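Transcriptional regulator, IclR family (Alicyclobacillus acidocaldarius subsp. acidocaldarius, PDB 5TJJ) probably acts as a DNA-binding transcription factor of the IclR family, a helix-turn-helix domain being joined to a larger regulatory domain. Local coordinates at residues A[168-176]-A[196-204]; A[208-216]-A[247-256]. All coordinates share one frame; numbering follows the deposited sequence.

Interaction 1. Residues A[168-176]-A[196-204]; sequences KAYTPNSIT and SHGELWPGI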
loop_
_atom_site.group_PDB
_atom_site.type_symbol
_atom_site.label_atom_id
_atom_site.label_comp_id
_atom_site.label_asym_id
_atom_site.label_seq_id
_atom_site.Cartn_x
_atom_site.Cartn_y
_atom_site.Cartn_z
ATOM N N LYS A 168 20.639 -23.832 -23.548
ATOM C CA LYS A 168 20.493 -23.771 -25.001
ATOM C C LYS A 168 21.340 -22.636 -25.559
ATOM O O LYS A 168 21.245 -21.495 -25.089
ATOM C CB LYS A 168 19.030 -23.567 -25.374
ATOM C CG LYS A 168 18.716 -23.967 -26.799
ATOM C CD LYS A 168 17.825 -22.944 -27.478
ATOM C CE LYS A 168 17.376 -23.439 -28.848
ATOM N NZ LYS A 168 16.672 -22.345 -29.568
ATOM N N ALA A 169 22.156 -22.955 -26.559
ATOM C CA ALA A 169 23.113 -22.008 -27.147
ATOM C C ALA A 169 22.468 -21.151 -28.244
ATOM O O ALA A 169 22.356 -21.599 -29.388
ATOM C CB ALA A 169 24.317 -22.768 -27.707
ATOM N N TYR A 170 22.066 -19.919 -27.906
ATOM C CA TYR A 170 21.474 -19.000 -28.903
ATOM C C TYR A 170 22.498 -18.394 -29.853
ATOM O O TYR A 170 22.200 -18.177 -31.026
ATOM C CB TYR A 170 20.681 -17.886 -28.239
ATOM C CG TYR A 170 19.452 -18.385 -27.535
ATOM C CD1 TYR A 170 18.268 -18.620 -28.234
ATOM C CD2 TYR A 170 19.470 -18.628 -26.155
ATOM C CE1 TYR A 170 17.137 -19.085 -27.580
ATOM C CE2 TYR A 170 18.349 -19.090 -25.484
ATOM C CZ TYR A 170 17.186 -19.317 -26.194
ATOM O OH TYR A 170 16.088 -19.781 -25.511
ATOM N N THR A 171 23.694 -18.112 -29.356
ATOM C CA THR A 171 24.741 -17.491 -30.173
ATOM C C THR A 171 26.075 -18.158 -29.865
ATOM O O THR A 171 26.126 -19.029 -29.009
ATOM C CB THR A 171 24.863 -15.979 -29.866
ATOM O OG1 THR A 171 25.484 -15.806 -28.585
ATOM C CG2 THR A 171 23.493 -15.269 -29.863
ATOM N N PRO A 172 27.158 -17.761 -30.564
ATOM C CA PRO A 172 28.510 -18.223 -30.181
ATOM C C PRO A 172 29.037 -17.737 -28.820
ATOM O O PRO A 172 30.037 -18.292 -28.333
ATOM C CB PRO A 172 29.402 -17.671 -31.299
ATOM C CG PRO A 172 28.493 -17.564 -32.473
ATOM C CD PRO A 172 27.174 -17.133 -31.903
ATOM N N ASN A 173 28.407 -16.705 -28.242
ATOM C CA ASN A 173 28.793 -16.173 -26.931
ATOM C C ASN A 173 27.922 -16.673 -25.804
ATOM O O ASN A 173 28.163 -16.298 -24.663
ATOM C CB ASN A 173 28.709 -14.646 -26.906
ATOM C CG ASN A 173 29.462 -13.990 -28.042
ATOM O OD1 ASN A 173 30.307 -14.601 -28.667
ATOM N ND2 ASN A 173 29.150 -12.718 -28.305
ATOM N N SER A 174 26.893 -17.465 -26.105
ATOM C CA SER A 174 26.105 -18.132 -25.070
ATOM C C SER A 174 26.982 -18.971 -24.150
ATOM O O SER A 174 27.953 -19.598 -24.577
ATOM C CB SER A 174 25.013 -19.028 -25.661
ATOM O OG SER A 174 23.869 -18.278 -25.990
ATOM N N ILE A 175 26.627 -18.953 -22.873
ATOM C CA ILE A 175 27.322 -19.721 -21.873
ATOM C C ILE A 175 26.552 -21.016 -21.815
ATOM O O ILE A 175 25.367 -21.033 -21.471
ATOM C CB ILE A 175 27.321 -19.052 -20.478
ATOM C CG1 ILE A 175 27.646 -17.543 -20.551
ATOM C CG2 ILE A 175 28.312 -19.775 -19.574
ATOM C CD1 ILE A 175 28.881 -17.167 -21.351
ATOM N N THR A 176 27.230 -22.070 -22.231
ATOM C CA THR A 176 26.777 -23.449 -22.103
ATOM C C THR A 176 27.696 -24.348 -21.248
ATOM O O THR A 176 27.315 -25.471 -20.946
ATOM C CB THR A 176 26.668 -24.071 -23.508
ATOM O OG1 THR A 176 27.914 -23.918 -24.208
ATOM C CG2 THR A 176 25.567 -23.369 -24.290
ATOM N N SER A 196 25.848 -9.343 -19.707
ATOM C CA SER A 196 25.955 -10.306 -20.780
ATOM C C SER A 196 26.257 -9.552 -22.052
ATOM O O SER A 196 25.761 -8.435 -22.237
ATOM C CB SER A 196 24.662 -11.111 -20.916
ATOM O OG SER A 196 23.565 -10.334 -21.355
ATOM N N HIS A 197 27.080 -10.155 -22.914
ATOM C CA HIS A 197 27.489 -9.567 -24.200
ATOM C C HIS A 197 27.149 -10.532 -25.328
ATOM O O HIS A 197 27.878 -11.475 -25.620
ATOM C CB HIS A 197 28.997 -9.263 -24.228
ATOM C CG HIS A 197 29.436 -8.248 -23.215
ATOM N ND1 HIS A 197 28.966 -6.950 -23.201
ATOM C CD2 HIS A 197 30.322 -8.340 -22.191
ATOM C CE1 HIS A 197 29.531 -6.293 -22.207
ATOM N NE2 HIS A 197 30.363 -7.111 -21.582
ATOM N N GLY A 198 26.022 -10.287 -25.960
ATOM C CA GLY A 198 25.607 -11.073 -27.090
ATOM C C GLY A 198 25.222 -12.491 -26.762
ATOM O O GLY A 198 25.424 -13.366 -27.583
ATOM N N GLU A 199 24.626 -12.716 -25.594
ATOM C CA GLU A 199 24.244 -14.069 -25.174
ATOM C C GLU A 199 22.900 -14.493 -25.743
ATOM O O GLU A 199 22.734 -15.659 -26.068
ATOM C CB GLU A 199 24.295 -14.221 -23.659
ATOM C CG GLU A 199 25.730 -14.271 -23.136
ATOM C CD GLU A 199 25.831 -14.309 -21.611
ATOM O OE1 GLU A 199 25.070 -15.073 -20.955
ATOM O OE2 GLU A 199 26.686 -13.578 -21.051
ATOM N N LEU A 200 21.958 -13.569 -25.903
ATOM C CA LEU A 200 20.737 -13.859 -26.685
ATOM C C LEU A 200 20.722 -13.266 -28.089
ATOM O O LEU A 200 20.230 -13.901 -29.003
ATOM C CB LEU A 200 19.482 -13.368 -25.974
ATOM C CG LEU A 200 19.073 -14.122 -24.724
ATOM C CD1 LEU A 200 17.775 -13.503 -24.230
ATOM C CD2 LEU A 200 18.925 -15.622 -24.938
ATOM N N TRP A 201 21.208 -12.039 -28.252
ATOM C CA TRP A 201 21.144 -11.349 -29.542
ATOM C C TRP A 201 22.530 -10.904 -29.949
ATOM O O TRP A 201 23.180 -10.191 -29.204
ATOM C CB TRP A 201 20.262 -10.122 -29.419
ATOM C CG TRP A 201 18.854 -10.421 -29.110
ATOM C CD1 TRP A 201 17.975 -11.051 -29.914
ATOM C CD2 TRP A 201 18.149 -10.078 -27.923
ATOM N NE1 TRP A 201 16.764 -11.148 -29.298
ATOM C CE2 TRP A 201 16.838 -10.548 -28.074
ATOM C CE3 TRP A 201 18.500 -9.427 -26.737
ATOM C CZ2 TRP A 201 15.856 -10.371 -27.100
ATOM C CZ3 TRP A 201 17.520 -9.257 -25.746
ATOM C CH2 TRP A 201 16.212 -9.721 -25.946
ATOM N N PRO A 202 22.992 -11.305 -31.140
ATOM C CA PRO A 202 24.294 -10.778 -31.556
ATOM C C PRO A 202 24.263 -9.248 -31.557
ATOM O O PRO A 202 23.257 -8.669 -31.953
ATOM C CB PRO A 202 24.475 -11.321 -32.962
ATOM C CG PRO A 202 23.458 -12.378 -33.124
ATOM C CD PRO A 202 22.326 -12.040 -32.215
ATOM N N GLY A 203 25.318 -8.630 -31.026
ATOM C CA GLY A 203 25.447 -7.165 -30.969
ATOM C C GLY A 203 24.849 -6.443 -29.779
ATOM O O GLY A 203 25.102 -5.257 -29.607
ATOM N N ILE A 204 24.089 -7.152 -28.939
ATOM C CA ILE A 204 23.339 -6.535 -27.854
ATOM C C ILE A 204 23.910 -6.921 -26.486
ATOM O O ILE A 204 24.086 -8.096 -26.187
ATOM C CB ILE A 204 21.867 -6.947 -27.915
ATOM C CG1 ILE A 204 21.266 -6.560 -29.257
ATOM C CG2 ILE A 204 21.064 -6.356 -26.740
ATOM C CD1 ILE A 204 21.152 -5.080 -29.477
#
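With OG1 of Thr171 tucked between its own backbone N and carbonyl carbon (chi1 73°), the hydroxyl faces the 196-204 segment and gives a short hydrogen bond, 2.6 Å from Thr171 OG1 to Gly198 O, lying in the carbonyl plane. Ser174 OG stands beside its backbone N instead (chi1 -83°), which brings it to a lone pair of Glu199 O, with 2.9 Å between Ser174 OG and Glu199 O. Two hydroxyls from one loop thus take two successive carbonyls of the other. The carbonyl before them, His197 O, is met less squarely, by an amide: Asn173 ND2 donates to it over 3.2 Å, from a position tilted 31° out of the carbonyl plane.

Apolar groups flank these bonds. A methyl of Leu200 lies alongside Tyr170, its CD2 3.3 Å from Tyr170 CD2, while Thr171 CG2 rests near Leu200 O. At the other end Ile175 CG1 passes 3.6 Å from Glu199 OE1, a carboxylate oxygen held in a salt bridge by Arg148 of helix 144-151. Gly198 has a positive phi, and a CB there would collide with Asn173 ND2.

The donor loop is shaped by the same hydroxyl, since Thr171 OG1 also accepts from Asn173 N at 3.1 Å. That bond defines an ST turn, here combined with a type I beta turn from Thr171 to Ser174, docked onto the connection between neighbouring antiparallel strands 194-197 and 204-212 in the IclR C-terminal domain.

Interaction 2. Residues A[208-216]-A[247-256]; sequences AVPVFNQQN and AAKVSAWSGY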
loop_
_atom_site.group_PDB
_atom_site.type_symbol
_atom_site.label_atom_id
_atom_site.label_comp_id
_atom_site.label_asym_id
_atom_site.label_seq_id
_atom_site.Cartn_x
_atom_site.Cartn_y
_atom_site.Cartn_z
ATOM N N ALA A 208 21.894 -6.016 -15.639
ATOM C CA ALA A 208 20.702 -6.361 -14.917
ATOM C C ALA A 208 20.923 -6.395 -13.418
ATOM O O ALA A 208 21.987 -6.720 -12.932
ATOM C CB ALA A 208 20.223 -7.705 -15.383
ATOM N N VAL A 209 19.873 -6.099 -12.685
ATOM C CA VAL A 209 19.921 -6.060 -11.246
ATOM C C VAL A 209 18.616 -6.618 -10.731
ATOM O O VAL A 209 17.566 -6.328 -11.300
ATOM C CB VAL A 209 20.109 -4.610 -10.758
ATOM C CG1 VAL A 209 20.007 -4.508 -9.227
ATOM C CG2 VAL A 209 21.461 -4.129 -11.194
ATOM N N PRO A 210 18.675 -7.413 -9.662
ATOM C CA PRO A 210 17.467 -8.017 -9.098
ATOM C C PRO A 210 16.643 -7.046 -8.252
ATOM O O PRO A 210 17.216 -6.124 -7.666
ATOM C CB PRO A 210 18.019 -9.128 -8.218
ATOM C CG PRO A 210 19.370 -8.653 -7.812
ATOM C CD PRO A 210 19.895 -7.925 -9.014
ATOM N N VAL A 211 15.315 -7.251 -8.213
ATOM C CA VAL A 211 14.432 -6.559 -7.244
ATOM C C VAL A 211 13.939 -7.607 -6.260
ATOM O O VAL A 211 13.380 -8.617 -6.680
ATOM C CB VAL A 211 13.222 -5.882 -7.945
ATOM C CG1 VAL A 211 12.232 -5.271 -6.968
ATOM C CG2 VAL A 211 13.713 -4.830 -8.899
ATOM N N PHE A 212 14.138 -7.369 -4.963
ATOM C CA PHE A 212 13.691 -8.310 -3.940
ATOM C C PHE A 212 12.344 -7.895 -3.373
ATOM O O PHE A 212 12.026 -6.718 -3.341
ATOM C CB PHE A 212 14.708 -8.397 -2.811
ATOM C CG PHE A 212 16.097 -8.702 -3.282
ATOM C CD1 PHE A 212 16.491 -10.025 -3.526
ATOM C CD2 PHE A 212 17.028 -7.674 -3.467
ATOM C CE1 PHE A 212 17.774 -10.307 -3.970
ATOM C CE2 PHE A 212 18.323 -7.964 -3.902
ATOM C CZ PHE A 212 18.685 -9.279 -4.167
ATOM N N ASN A 213 11.565 -8.860 -2.908
ATOM C CA ASN A 213 10.260 -8.584 -2.293
ATOM C C ASN A 213 10.297 -8.904 -0.799
ATOM O O ASN A 213 11.384 -9.087 -0.224
ATOM C CB ASN A 213 9.151 -9.345 -3.036
ATOM C CG ASN A 213 9.209 -10.829 -2.823
ATOM O OD1 ASN A 213 9.880 -11.339 -1.928
ATOM N ND2 ASN A 213 8.517 -11.536 -3.666
ATOM N N GLN A 214 9.130 -8.953 -0.161
ATOM C CA GLN A 214 9.090 -9.103 1.294
ATOM C C GLN A 214 9.526 -10.491 1.813
ATOM O O GLN A 214 9.914 -10.595 2.948
ATOM C CB GLN A 214 7.756 -8.624 1.890
ATOM C CG GLN A 214 6.575 -9.565 1.818
ATOM C CD GLN A 214 5.797 -9.410 0.533
ATOM O OE1 GLN A 214 6.382 -9.320 -0.563
ATOM N NE2 GLN A 214 4.458 -9.367 0.656
ATOM N N GLN A 215 9.509 -11.532 0.986
ATOM C CA GLN A 215 10.131 -12.813 1.364
ATOM C C GLN A 215 11.569 -12.927 0.876
ATOM O O GLN A 215 12.115 -14.024 0.838
ATOM C CB GLN A 215 9.323 -13.995 0.838
ATOM C CG GLN A 215 7.855 -13.978 1.254
ATOM C CD GLN A 215 6.910 -13.431 0.186
ATOM O OE1 GLN A 215 7.344 -12.939 -0.864
ATOM N NE2 GLN A 215 5.604 -13.517 0.453
ATOM N N ASN A 216 12.176 -11.804 0.495
ATOM C CA ASN A 216 13.527 -11.753 -0.043
ATOM C C ASN A 216 13.747 -12.594 -1.288
ATOM O O ASN A 216 14.855 -13.030 -1.534
ATOM C CB ASN A 216 14.541 -12.139 1.036
ATOM C CG ASN A 216 14.296 -11.411 2.340
ATOM O OD1 ASN A 216 14.626 -10.247 2.461
ATOM N ND2 ASN A 216 13.691 -12.086 3.311
ATOM N N ALA A 247 16.693 -0.242 -8.286
ATOM C CA ALA A 247 16.242 -1.552 -7.794
ATOM C C ALA A 247 16.062 -1.552 -6.256
ATOM O O ALA A 247 15.151 -2.182 -5.728
ATOM C CB ALA A 247 17.190 -2.651 -8.242
ATOM N N ALA A 248 16.914 -0.803 -5.568
ATOM C CA ALA A 248 16.770 -0.570 -4.146
ATOM C C ALA A 248 15.417 0.051 -3.839
ATOM O O ALA A 248 14.744 -0.389 -2.909
ATOM C CB ALA A 248 17.899 0.323 -3.631
ATOM N N LYS A 249 15.016 1.061 -4.611
ATOM C CA LYS A 249 13.699 1.713 -4.393
ATOM C C LYS A 249 12.509 0.788 -4.637
ATOM O O LYS A 249 11.662 0.627 -3.777
ATOM C CB LYS A 249 13.562 2.965 -5.249
ATOM C CG LYS A 249 14.496 4.088 -4.829
ATOM C CD LYS A 249 14.448 5.224 -5.834
ATOM C CE LYS A 249 15.447 6.305 -5.462
ATOM N NZ LYS A 249 15.054 7.646 -5.988
ATOM N N VAL A 250 12.498 0.147 -5.796
ATOM C CA VAL A 250 11.465 -0.815 -6.167
ATOM C C VAL A 250 11.414 -2.022 -5.216
ATOM O O VAL A 250 10.328 -2.509 -4.934
ATOM C CB VAL A 250 11.618 -1.299 -7.631
ATOM C CG1 VAL A 250 10.455 -2.203 -8.054
ATOM C CG2 VAL A 250 11.662 -0.113 -8.589
ATOM N N SER A 251 12.578 -2.492 -4.744
ATOM C CA SER A 251 12.640 -3.495 -3.666
ATOM C C SER A 251 11.946 -2.996 -2.423
ATOM O O SER A 251 11.069 -3.680 -1.924
ATOM C CB SER A 251 14.074 -3.933 -3.333
ATOM O OG SER A 251 14.665 -4.533 -4.481
ATOM N N ALA A 252 12.261 -1.796 -1.962
ATOM C CA ALA A 252 11.481 -1.220 -0.836
ATOM C C ALA A 252 9.942 -1.178 -1.144
ATOM O O ALA A 252 9.123 -1.507 -0.275
ATOM C CB ALA A 252 12.012 0.156 -0.419
ATOM N N TRP A 253 9.555 -0.832 -2.376
ATOM C CA TRP A 253 8.113 -0.767 -2.734
ATOM C C TRP A 253 7.443 -2.148 -2.873
ATOM O O TRP A 253 6.222 -2.276 -2.782
ATOM C CB TRP A 253 7.901 0.046 -4.006
ATOM C CG TRP A 253 8.598 1.377 -3.982
ATOM C CD1 TRP A 253 8.979 2.102 -2.886
ATOM C CD2 TRP A 253 8.982 2.135 -5.108
ATOM N NE1 TRP A 253 9.587 3.252 -3.270
ATOM C CE2 TRP A 253 9.603 3.299 -4.635
ATOM C CE3 TRP A 253 8.871 1.940 -6.492
ATOM C CZ2 TRP A 253 10.097 4.287 -5.497
ATOM C CZ3 TRP A 253 9.369 2.918 -7.350
ATOM C CH2 TRP A 253 9.974 4.079 -6.841
ATOM N N SER A 254 8.255 -3.183 -3.063
ATOM C CA SER A 254 7.769 -4.546 -3.091
ATOM C C SER A 254 7.798 -5.135 -1.694
ATOM O O SER A 254 7.620 -6.333 -1.568
ATOM C CB SER A 254 8.636 -5.413 -4.004
ATOM O OG SER A 254 8.877 -4.799 -5.242
ATOM N N GLY A 255 8.042 -4.321 -0.655
ATOM C CA GLY A 255 8.069 -4.797 0.729
ATOM C C GLY A 255 9.377 -5.368 1.253
ATOM O O GLY A 255 9.415 -5.861 2.376
ATOM N N TYR A 256 10.451 -5.329 0.477
ATOM C CA TYR A 256 11.787 -5.755 0.987
ATOM C C TYR A 256 12.261 -4.857 2.109
ATOM O O TYR A 256 12.018 -3.678 2.055
ATOM C CB TYR A 256 12.817 -5.681 -0.124
ATOM C CG TYR A 256 14.203 -6.149 0.209
ATOM C CD1 TYR A 256 14.448 -7.469 0.616
ATOM C CD2 TYR A 256 15.291 -5.291 0.082
ATOM C CE1 TYR A 256 15.736 -7.910 0.908
ATOM C CE2 TYR A 256 16.601 -5.732 0.356
ATOM C CZ TYR A 256 16.815 -7.045 0.761
ATOM O OH TYR A 256 18.087 -7.494 1.041
#
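Ser251 OG meets the backbone of Phe212 directly, accepting from Phe212 N over 2.9 Å at an N-H...O angle of 151°. Around this bond Val211 CG1 packs on Val250 CG1 at 3.7 Å, and Val209 CG1 reaches Ala247 CB at 3.5 Å. Beyond the helix, Tyr256 takes Phe212 CB over one face of its ring, 3.8 Å from the centroid, in a CH-pi contact; Asn216 OD1 and Asn213 O lie at the ring's edge.

A second shell sets these groups. Ser251 OG donates to Ala247 O (2.7 Å), approaching from the face of that carbonyl opposite Ser251 N. Ser254 OG grips Val250 O likewise. A Schellman motif ends the helix, with Tyr256 N bonded to Ser251 O and Gly255 at positive phi, and CG anti to the backbone N (chi1 -177°) turns one face of the Tyr256 ring to Phe212 CB. Tyr153 packs edge-to-face on the Phe212 ring.

Without the hydroxyl, as with an alanine here in place of Ser251, Phe212 N would probably lose its acceptor and Ala247 O one of its two donors. The hydroxyl thus acts both ways, as donor within the helix and acceptor for the strand, coupling the two polar backbones beside the apolar packing of Val209 and Val211 on Ala247 and Val250.

Interactions 1 and 2 follow one another along the chain and use adjacent strands of the same antiparallel sheet, 194-197 and 204-212, yet their centres are 27 Å apart. Interaction 1 is a surface contact far from the centre of the chain, where one loop meets another; interaction 2 lies close to that centre and lays a strand along helix 233-253. The difference in place shows in the chemistry. In interaction 1, side chains of 168-176 donate three hydrogen bonds to the consecutive backbone carbonyls of His197, Gly198 and Glu199. In interaction 2, a side-chain hydroxyl instead accepts from a strand N-H, amid valine, alanine and aromatic contacts, and the helix end also neighbours the second subunit.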